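Local coordinates for putative capsular polysaccharide biosynthesis protein (Streptococcus pneumoniae serotype 4, PDB 6EWJ) that probably transfers an amino group to a sugar with the help of pyridoxal 5'-phosphate, as an essential aminotransferase of pneumococcal teichoic acid biosynthesis, at residues L284-V292 / V314-I322; S161-N169 / N220-E231. One frame throughout, in Å; residues are numbered along the deposited sequence.

Contact 1: L284-V292 / V314-I322; sequences LLQRRKDIV and VESSRHLYI
Glu-315, on the short strand 314-315, faces Lys-289 of the helix in a long salt bridge, NZ to OE2 3.8 Å, the two side chains crossing at about a right angle. NH1 of Arg-318 makes a salt bridge to the same OE2 of Glu-315 at 2.9 Å, from above the carboxylate plane, which links all three charges. At Ser-317 a water donates to Leu-285 O and, weakly, to Ser-317 O; CD2 of Leu-285 lies 3.6 Å from Ser-317 O. With CG anti to the carbonyl carbon (chi1 -64°) and the chain extended to NE, Arg-318 runs over the helix surface, its CD 3.4 Å from Lys-289 CA. CG of Lys-289 sits over the centre of one face of the Arg-318 guanidinium, while Val-292 CG2 lies against CB, CG and CD of Arg-318. The Arg-318 carbonyl takes an N-H from Arg-288 NH1 at 2.9 Å (157°), in the carbonyl plane on a lone pair; a weak second bond goes from NH1 to His-319 O. His-319 ND1 bonds Asn-206. Tyr-321 CD1 lies 4.0 Å from Val-292 CG2, its hydroxyl bonded to Asp-296. Helix 268-299 thus backs the loop that brings His-319 beside the pyridoxal phosphate site, empty here, next to cofactor-binding His-179 and Lys-205, the predicted attachment point.

Contact 2: S161-N169 / N220-E231; sequences SSKWQKAFN and NPVIDDEEMYKE
Helices 163-168 and 225-231 run roughly antiparallel, at 146°, but their axes stay 13.9 Å apart, and the backbones draw closest where Ala-167 meets Val-222 in the turn 220-223. Long side chains span the gap. The Trp-164 indole has Met-228 on one face, with CE 3.4 Å from the six-membered ring centroid in a CH-pi contact and SD over the five-membered ring; bends at chi2 (65°) and chi3 fold the methionine onto it. CE of Lys-163 lies over the opposite face, toward the rim. In the ring plane, NE1 of Trp-164 donates to OE1 of Glu-231 at 2.7 Å and almost straight (173°), which helps fix the indole's rotation. The other oxygen, OE2 of Glu-231, salt-bridges Lys-163 NZ at 2.7 Å on its syn side; NZ makes a second salt bridge, nearly along the C-O axis, to OE2 of Glu-227 at 2.9 Å. Farther along, Ala-167 CB abuts Val-222 CG2 at 3.6 Å, and Phe-168 CZ lies 3.8 Å from Ile-223 CD1. An Asx turn at Asn-220 and the Asp-224 N-cap shape the approach to helix 225-236. Val-74 of helix 64-74 touches Trp-164, Met-228 and Glu-231; from neighbouring strands of the mixed sheet, Phe-196 touches Phe-168 and Met-228, and Trp-217 touches Ile-223 and Met-228.

In the fold
The two contacts lie on opposite sides of the chain's centre, about 34 Å apart, centre to centre, and share no helix or strand. Contact 1 is buried: a long helix meets a loop between two short strands of different small sheets, beside the cofactor site. There the polar grip falls largely on backbone carbonyls, with a water and an arginine laid along the helix. Contact 2 is only partly buried, away from the annotated sites, and joins two helices packed near strands 196-200 and 213-217 of the mixed sheet. Its bonds run between side chains, an indole and a lysine sharing one carboxylate next to apolar side chains. Both set a lysine against glutamate across the segments, one long pair in contact 1 and two close ones in contact 2.

Contact 1: L284-V292 / V314-I322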
loop_
_atom_site.group_PDB
_atom_site.type_symbol
_atom_site.label_atom_id
_atom_site.label_comp_id
_atom_site.label_asym_id
_atom_site.label_seq_id
_atom_site.Cartn_x
_atom_site.Cartn_y
_atom_site.Cartn_z
ATOM N N LEU A 284 -12.498 14.603 20.868
ATOM C CA LEU A 284 -11.071 14.888 20.524
ATOM C C LEU A 284 -10.903 16.277 19.930
ATOM O O LEU A 284 -10.025 17.027 20.312
ATOM C CB LEU A 284 -10.518 13.821 19.592
ATOM C CG LEU A 284 -10.442 12.431 20.223
ATOM C CD1 LEU A 284 -10.019 11.370 19.202
ATOM C CD2 LEU A 284 -9.516 12.346 21.431
ATOM N N LEU A 285 -11.795 16.611 19.013
ATOM C CA LEU A 285 -11.842 17.920 18.422
ATOM C C LEU A 285 -12.049 19.010 19.481
ATOM O O LEU A 285 -11.444 20.066 19.387
ATOM C CB LEU A 285 -12.927 17.975 17.345
ATOM C CG LEU A 285 -12.672 17.224 16.038
ATOM C CD1 LEU A 285 -13.805 17.529 15.060
ATOM C CD2 LEU A 285 -11.342 17.615 15.414
ATOM N N GLN A 286 -12.924 18.743 20.471
ATOM C CA GLN A 286 -13.212 19.718 21.536
ATOM C C GLN A 286 -11.969 19.963 22.387
ATOM O O GLN A 286 -11.591 21.111 22.612
ATOM C CB GLN A 286 -14.402 19.254 22.404
ATOM C CG GLN A 286 -14.793 20.247 23.512
ATOM C CD GLN A 286 -15.171 21.621 22.977
ATOM O OE1 GLN A 286 -15.968 21.732 22.048
ATOM N NE2 GLN A 286 -14.564 22.672 23.526
ATOM N N ARG A 287 -11.304 18.885 22.806
ATOM C CA ARG A 287 -10.044 19.012 23.546
ATOM C C ARG A 287 -8.989 19.819 22.772
ATOM O O ARG A 287 -8.349 20.705 23.349
ATOM C CB ARG A 287 -9.460 17.651 23.925
ATOM C CG ARG A 287 -8.178 17.711 24.766
ATOM C CD ARG A 287 -8.321 18.485 26.065
ATOM N NE ARG A 287 -7.021 18.631 26.720
ATOM C CZ ARG A 287 -6.635 19.656 27.491
ATOM N NH1 ARG A 287 -7.460 20.671 27.779
ATOM N NH2 ARG A 287 -5.415 19.651 28.029
ATOM N N ARG A 288 -8.873 19.599 21.470
ATOM C CA ARG A 288 -7.904 20.362 20.657
ATOM C C ARG A 288 -8.253 21.872 20.622
ATOM O O ARG A 288 -7.363 22.750 20.662
ATOM C CB ARG A 288 -7.815 19.815 19.239
ATOM C CG ARG A 288 -7.212 18.440 19.217
ATOM C CD ARG A 288 -7.153 17.821 17.824
ATOM N NE ARG A 288 -6.222 16.684 17.843
ATOM C CZ ARG A 288 -4.916 16.724 17.537
ATOM N NH1 ARG A 288 -4.310 17.841 17.135
ATOM N NH2 ARG A 288 -4.209 15.614 17.607
ATOM N N LYS A 289 -9.549 22.158 20.544
ATOM C CA LYS A 289 -10.040 23.533 20.615
ATOM C C LYS A 289 -9.580 24.216 21.905
ATOM O O LYS A 289 -9.020 25.321 21.877
ATOM C CB LYS A 289 -11.567 23.550 20.481
ATOM C CG LYS A 289 -12.125 24.964 20.518
ATOM C CD LYS A 289 -13.645 24.980 20.640
ATOM C CE LYS A 289 -14.230 26.088 19.734
ATOM N NZ LYS A 289 -15.706 25.915 19.514
ATOM N N ASP A 290 -9.826 23.551 23.028
ATOM C CA ASP A 290 -9.438 24.057 24.349
ATOM C C ASP A 290 -7.934 24.291 24.477
ATOM O O ASP A 290 -7.529 25.265 25.116
ATOM C CB ASP A 290 -9.875 23.094 25.443
ATOM C CG ASP A 290 -11.395 22.939 25.547
ATOM O OD1 ASP A 290 -12.176 23.674 24.904
ATOM O OD2 ASP A 290 -11.803 22.005 26.269
ATOM N N ILE A 291 -7.107 23.391 23.923
ATOM C CA ILE A 291 -5.654 23.591 23.932
ATOM C C ILE A 291 -5.298 24.794 23.070
ATOM O O ILE A 291 -4.476 25.600 23.481
ATOM C CB ILE A 291 -4.875 22.342 23.452
ATOM C CG1 ILE A 291 -5.042 21.212 24.478
ATOM C CG2 ILE A 291 -3.381 22.647 23.258
ATOM C CD1 ILE A 291 -4.787 19.852 23.917
ATOM N N VAL A 292 -5.890 24.904 21.882
ATOM C CA VAL A 292 -5.558 26.005 20.973
ATOM C C VAL A 292 -5.942 27.337 21.587
ATOM O O VAL A 292 -5.154 28.281 21.572
ATOM C CB VAL A 292 -6.158 25.832 19.562
ATOM C CG1 VAL A 292 -6.095 27.110 18.754
ATOM C CG2 VAL A 292 -5.388 24.737 18.798
ATOM N N VAL A 314 -13.359 29.779 8.347
ATOM C CA VAL A 314 -12.837 28.476 8.706
ATOM C C VAL A 314 -13.014 28.178 10.184
ATOM O O VAL A 314 -12.710 29.026 11.036
ATOM C CB VAL A 314 -11.321 28.361 8.358
ATOM C CG1 VAL A 314 -10.671 27.045 8.898
ATOM C CG2 VAL A 314 -11.151 28.490 6.867
ATOM N N GLU A 315 -13.456 26.963 10.470
ATOM C CA GLU A 315 -13.235 26.334 11.767
ATOM C C GLU A 315 -12.300 25.137 11.525
ATOM O O GLU A 315 -12.708 24.081 10.991
ATOM C CB GLU A 315 -14.555 25.870 12.396
ATOM C CG GLU A 315 -14.446 25.060 13.703
ATOM C CD GLU A 315 -14.297 25.877 14.959
ATOM O OE1 GLU A 315 -14.159 27.103 14.907
ATOM O OE2 GLU A 315 -14.273 25.276 16.049
ATOM N N SER A 316 -11.054 25.297 11.953
ATOM C CA SER A 316 -10.034 24.261 11.768
ATOM C C SER A 316 -10.247 23.094 12.694
ATOM O O SER A 316 -10.734 23.266 13.793
ATOM C CB SER A 316 -8.621 24.865 12.005
ATOM O OG SER A 316 -7.603 23.859 11.971
ATOM N N SER A 317 -9.883 21.889 12.226
ATOM C CA SER A 317 -9.805 20.682 13.088
ATOM C C SER A 317 -8.681 20.738 14.111
ATOM O O SER A 317 -8.618 19.895 14.980
ATOM C CB SER A 317 -9.674 19.398 12.238
ATOM O OG SER A 317 -8.569 19.518 11.343
ATOM N N ARG A 318 -7.771 21.716 13.971
ATOM C CA ARG A 318 -6.729 22.020 14.946
ATOM C C ARG A 318 -5.750 20.867 15.070
ATOM O O ARG A 318 -5.586 20.262 16.155
ATOM C CB ARG A 318 -7.319 22.430 16.283
ATOM C CG ARG A 318 -8.130 23.728 16.179
ATOM C CD ARG A 318 -8.851 24.053 17.459
ATOM N NE ARG A 318 -9.606 25.303 17.369
ATOM C CZ ARG A 318 -10.838 25.453 16.869
ATOM N NH1 ARG A 318 -11.500 24.402 16.342
ATOM N NH2 ARG A 318 -11.398 26.657 16.876
ATOM N N HIS A 319 -5.177 20.530 13.923
ATOM C CA HIS A 319 -4.185 19.411 13.833
ATOM C C HIS A 319 -2.740 19.787 14.210
ATOM O O HIS A 319 -2.101 19.084 14.982
ATOM C CB HIS A 319 -4.194 18.824 12.420
ATOM C CG HIS A 319 -3.137 17.800 12.231
ATOM N ND1 HIS A 319 -2.995 16.729 13.083
ATOM C CD2 HIS A 319 -2.077 17.771 11.404
ATOM C CE1 HIS A 319 -1.912 16.060 12.751
ATOM N NE2 HIS A 319 -1.353 16.665 11.725
ATOM N N LEU A 320 -2.278 20.936 13.731
ATOM C CA LEU A 320 -0.961 21.484 14.131
ATOM C C LEU A 320 -1.055 22.892 14.691
ATOM O O LEU A 320 -1.801 23.748 14.146
ATOM C CB LEU A 320 -0.047 21.545 12.929
ATOM C CG LEU A 320 0.284 20.176 12.273
ATOM C CD1 LEU A 320 1.020 20.457 10.983
ATOM C CD2 LEU A 320 1.079 19.266 13.188
ATOM N N TYR A 321 -0.278 23.152 15.741
ATOM C CA TYR A 321 -0.121 24.488 16.224
ATOM C C TYR A 321 1.129 25.132 15.617
ATOM O O TYR A 321 2.208 25.209 16.223
ATOM C CB TYR A 321 -0.107 24.551 17.747
ATOM C CG TYR A 321 -0.452 25.923 18.256
ATOM C CD1 TYR A 321 -1.766 26.372 18.215
ATOM C CD2 TYR A 321 0.527 26.784 18.738
ATOM C CE1 TYR A 321 -2.089 27.644 18.665
ATOM C CE2 TYR A 321 0.216 28.065 19.233
ATOM C CZ TYR A 321 -1.084 28.485 19.163
ATOM O OH TYR A 321 -1.386 29.710 19.631
ATOM N N ILE A 322 0.921 25.617 14.410
ATOM C CA ILE A 322 1.934 26.325 13.647
ATOM C C ILE A 322 2.095 27.759 14.167
ATOM O O ILE A 322 1.087 28.495 14.328
ATOM C CB ILE A 322 1.590 26.272 12.136
ATOM C CG1 ILE A 322 1.671 24.777 11.695
ATOM C CG2 ILE A 322 2.498 27.240 11.356
ATOM C CD1 ILE A 322 1.661 24.454 10.217
HETATM O O HOH W 1 -10.413 21.055 16.964
#

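Contact 2: S161-N169 / N220-E231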
loop_
_atom_site.group_PDB
_atom_site.type_symbol
_atom_site.label_atom_id
_atom_site.label_comp_id
_atom_site.label_asym_id
_atom_site.label_seq_id
_atom_site.Cartn_x
_atom_site.Cartn_y
_atom_site.Cartn_z
ATOM N N SER A 161 -8.675 15.315 -21.796
ATOM C CA SER A 161 -8.098 14.136 -22.480
ATOM C C SER A 161 -8.306 12.838 -21.695
ATOM O O SER A 161 -7.466 11.961 -21.712
ATOM C CB SER A 161 -6.612 14.365 -22.772
ATOM O OG SER A 161 -5.873 14.503 -21.580
ATOM N N SER A 162 -9.452 12.714 -21.035
ATOM C CA SER A 162 -9.870 11.458 -20.408
ATOM C C SER A 162 -11.358 11.550 -20.098
ATOM O O SER A 162 -11.919 12.655 -20.123
ATOM C CB SER A 162 -9.108 11.208 -19.104
ATOM O OG SER A 162 -9.588 12.042 -18.054
ATOM N N LYS A 163 -11.975 10.411 -19.780
ATOM C CA LYS A 163 -13.381 10.367 -19.424
ATOM C C LYS A 163 -13.738 11.424 -18.379
ATOM O O LYS A 163 -14.555 12.310 -18.632
ATOM C CB LYS A 163 -13.775 8.987 -18.911
ATOM C CG LYS A 163 -15.250 8.882 -18.522
ATOM C CD LYS A 163 -15.682 7.456 -18.232
ATOM C CE LYS A 163 -15.317 7.036 -16.829
ATOM N NZ LYS A 163 -15.727 5.620 -16.550
ATOM N N TRP A 164 -13.096 11.347 -17.225
ATOM C CA TRP A 164 -13.448 12.209 -16.107
ATOM C C TRP A 164 -13.050 13.661 -16.345
ATOM O O TRP A 164 -13.773 14.567 -15.939
ATOM C CB TRP A 164 -12.884 11.670 -14.793
ATOM C CG TRP A 164 -13.527 10.400 -14.376
ATOM C CD1 TRP A 164 -12.921 9.183 -14.247
ATOM C CD2 TRP A 164 -14.919 10.191 -14.076
ATOM N NE1 TRP A 164 -13.843 8.230 -13.879
ATOM C CE2 TRP A 164 -15.078 8.820 -13.772
ATOM C CE3 TRP A 164 -16.048 11.026 -14.045
ATOM C CZ2 TRP A 164 -16.318 8.270 -13.404
ATOM C CZ3 TRP A 164 -17.277 10.482 -13.689
ATOM C CH2 TRP A 164 -17.397 9.108 -13.370
ATOM N N GLN A 165 -11.958 13.898 -17.065
ATOM C CA GLN A 165 -11.594 15.287 -17.422
ATOM C C GLN A 165 -12.633 15.953 -18.318
ATOM O O GLN A 165 -12.863 17.161 -18.209
ATOM C CB GLN A 165 -10.235 15.359 -18.114
ATOM C CG GLN A 165 -9.057 15.029 -17.208
ATOM C CD GLN A 165 -7.777 14.835 -18.015
ATOM O OE1 GLN A 165 -7.572 15.485 -19.042
ATOM N NE2 GLN A 165 -6.946 13.897 -17.588
ATOM N N LYS A 166 -13.192 15.179 -19.250
ATOM C CA LYS A 166 -14.293 15.679 -20.089
ATOM C C LYS A 166 -15.522 16.009 -19.280
ATOM O O LYS A 166 -16.203 16.964 -19.600
ATOM C CB LYS A 166 -14.631 14.776 -21.275
ATOM C CG LYS A 166 -15.210 15.515 -22.466
ATOM C CD LYS A 166 -15.241 14.733 -23.793
ATOM C CE LYS A 166 -14.091 13.750 -24.085
ATOM N NZ LYS A 166 -14.367 12.368 -23.601
ATOM N N ALA A 167 -15.802 15.214 -18.246
ATOM C CA ALA A 167 -17.011 15.391 -17.415
ATOM C C ALA A 167 -17.006 16.779 -16.733
ATOM O O ALA A 167 -17.978 17.534 -16.762
ATOM C CB ALA A 167 -17.095 14.251 -16.387
ATOM N N PHE A 168 -15.914 17.050 -16.043
ATOM C CA PHE A 168 -15.663 18.361 -15.443
ATOM C C PHE A 168 -15.571 19.498 -16.451
ATOM O O PHE A 168 -16.202 20.545 -16.311
ATOM C CB PHE A 168 -14.413 18.217 -14.537
ATOM C CG PHE A 168 -14.708 17.582 -13.220
ATOM C CD1 PHE A 168 -14.579 16.208 -13.047
ATOM C CD2 PHE A 168 -15.182 18.339 -12.157
ATOM C CE1 PHE A 168 -14.868 15.630 -11.832
ATOM C CE2 PHE A 168 -15.469 17.765 -10.937
ATOM C CZ PHE A 168 -15.306 16.401 -10.777
ATOM N N ASN A 169 -14.792 19.256 -17.477
ATOM C CA ASN A 169 -14.407 20.222 -18.461
ATOM C C ASN A 169 -13.672 21.502 -18.005
ATOM O O ASN A 169 -13.720 22.544 -18.660
ATOM C CB ASN A 169 -15.503 20.536 -19.491
ATOM C CG ASN A 169 -14.935 20.560 -20.908
ATOM O OD1 ASN A 169 -14.764 21.618 -21.523
ATOM N ND2 ASN A 169 -14.539 19.379 -21.390
ATOM N N ASN A 220 -21.740 15.632 -7.338
ATOM C CA ASN A 220 -21.737 16.350 -8.589
ATOM C C ASN A 220 -22.585 15.553 -9.575
ATOM O O ASN A 220 -22.364 14.349 -9.744
ATOM C CB ASN A 220 -20.303 16.514 -9.098
ATOM C CG ASN A 220 -20.198 17.478 -10.270
ATOM O OD1 ASN A 220 -21.018 17.438 -11.202
ATOM N ND2 ASN A 220 -19.191 18.353 -10.235
ATOM N N PRO A 221 -23.546 16.204 -10.243
ATOM C CA PRO A 221 -24.364 15.478 -11.215
ATOM C C PRO A 221 -23.599 14.720 -12.311
ATOM O O PRO A 221 -24.123 13.724 -12.789
ATOM C CB PRO A 221 -25.245 16.588 -11.819
ATOM C CG PRO A 221 -25.415 17.554 -10.705
ATOM C CD PRO A 221 -24.057 17.579 -10.032
ATOM N N VAL A 222 -22.382 15.154 -12.677
ATOM C CA VAL A 222 -21.621 14.486 -13.733
ATOM C C VAL A 222 -20.907 13.236 -13.224
ATOM O O VAL A 222 -20.347 12.491 -14.008
ATOM C CB VAL A 222 -20.570 15.421 -14.492
ATOM C CG1 VAL A 222 -21.053 16.848 -14.806
ATOM C CG2 VAL A 222 -19.207 15.499 -13.803
ATOM N N ILE A 223 -20.912 12.987 -11.917
ATOM C CA ILE A 223 -20.346 11.759 -11.380
ATOM C C ILE A 223 -21.448 10.781 -10.911
ATOM O O ILE A 223 -22.233 11.094 -10.018
ATOM C CB ILE A 223 -19.428 12.047 -10.208
ATOM C CG1 ILE A 223 -18.222 12.866 -10.716
ATOM C CG2 ILE A 223 -18.955 10.773 -9.521
ATOM C CD1 ILE A 223 -17.347 13.386 -9.605
ATOM N N ASP A 224 -21.422 9.583 -11.486
ATOM C CA ASP A 224 -22.143 8.423 -10.946
ATOM C C ASP A 224 -21.315 7.900 -9.780
ATOM O O ASP A 224 -20.200 7.372 -9.983
ATOM C CB ASP A 224 -22.310 7.372 -12.048
ATOM C CG ASP A 224 -23.019 6.111 -11.580
ATOM O OD1 ASP A 224 -22.896 5.700 -10.407
ATOM O OD2 ASP A 224 -23.743 5.543 -12.416
ATOM N N ASP A 225 -21.850 8.055 -8.559
ATOM C CA ASP A 225 -21.064 7.756 -7.334
ATOM C C ASP A 225 -20.682 6.274 -7.186
ATOM O O ASP A 225 -19.580 5.962 -6.728
ATOM C CB ASP A 225 -21.808 8.211 -6.081
ATOM C CG ASP A 225 -22.055 9.705 -6.063
ATOM O OD1 ASP A 225 -21.105 10.466 -6.381
ATOM O OD2 ASP A 225 -23.185 10.111 -5.732
ATOM N N GLU A 226 -21.574 5.367 -7.583
ATOM C CA GLU A 226 -21.262 3.919 -7.524
ATOM C C GLU A 226 -20.191 3.544 -8.531
ATOM O O GLU A 226 -19.297 2.735 -8.213
ATOM C CB GLU A 226 -22.510 3.049 -7.724
ATOM C CG GLU A 226 -23.476 3.029 -6.555
ATOM C CD GLU A 226 -22.878 2.500 -5.257
ATOM O OE1 GLU A 226 -21.994 1.625 -5.261
ATOM O OE2 GLU A 226 -23.300 2.972 -4.186
ATOM N N GLU A 227 -20.283 4.108 -9.743
ATOM C CA GLU A 227 -19.282 3.859 -10.807
ATOM C C GLU A 227 -17.906 4.384 -10.355
ATOM O O GLU A 227 -16.883 3.713 -10.530
ATOM C CB GLU A 227 -19.724 4.509 -12.131
ATOM C CG GLU A 227 -18.753 4.418 -13.310
ATOM C CD GLU A 227 -19.225 5.212 -14.530
ATOM O OE1 GLU A 227 -20.431 5.560 -14.627
ATOM O OE2 GLU A 227 -18.394 5.507 -15.425
ATOM N N MET A 228 -17.891 5.585 -9.775
ATOM C CA MET A 228 -16.636 6.214 -9.330
ATOM C C MET A 228 -16.027 5.407 -8.192
ATOM O O MET A 228 -14.833 5.171 -8.151
ATOM C CB MET A 228 -16.889 7.656 -8.867
ATOM C CG MET A 228 -15.668 8.391 -8.370
ATOM S SD MET A 228 -14.384 8.695 -9.629
ATOM C CE MET A 228 -15.057 10.094 -10.501
ATOM N N TYR A 229 -16.882 4.986 -7.270
ATOM C CA TYR A 229 -16.468 4.153 -6.141
ATOM C C TYR A 229 -15.858 2.885 -6.671
ATOM O O TYR A 229 -14.779 2.512 -6.252
ATOM C CB TYR A 229 -17.655 3.797 -5.241
ATOM C CG TYR A 229 -17.323 2.897 -4.055
ATOM C CD1 TYR A 229 -16.751 3.415 -2.888
ATOM C CD2 TYR A 229 -17.574 1.539 -4.101
ATOM C CE1 TYR A 229 -16.467 2.614 -1.805
ATOM C CE2 TYR A 229 -17.274 0.714 -3.013
ATOM C CZ TYR A 229 -16.736 1.260 -1.875
ATOM O OH TYR A 229 -16.410 0.467 -0.801
ATOM N N LYS A 230 -16.550 2.225 -7.593
ATOM C CA LYS A 230 -16.033 0.973 -8.194
ATOM C C LYS A 230 -14.642 1.132 -8.905
ATOM O O LYS A 230 -13.762 0.257 -8.777
ATOM C CB LYS A 230 -17.087 0.386 -9.132
ATOM C CG LYS A 230 -16.730 -0.958 -9.714
ATOM C CD LYS A 230 -17.910 -1.634 -10.446
ATOM C CE LYS A 230 -17.317 -2.824 -11.295
ATOM N NZ LYS A 230 -16.723 -3.915 -10.457
ATOM N N GLU A 231 -14.407 2.266 -9.555
ATOM C CA GLU A 231 -13.103 2.542 -10.210
ATOM C C GLU A 231 -11.944 2.658 -9.213
ATOM O O GLU A 231 -10.832 2.170 -9.470
ATOM C CB GLU A 231 -13.159 3.811 -11.089
ATOM C CG GLU A 231 -13.788 3.532 -12.459
ATOM C CD GLU A 231 -13.967 4.754 -13.366
ATOM O OE1 GLU A 231 -13.114 5.646 -13.363
ATOM O OE2 GLU A 231 -15.001 4.806 -14.089
#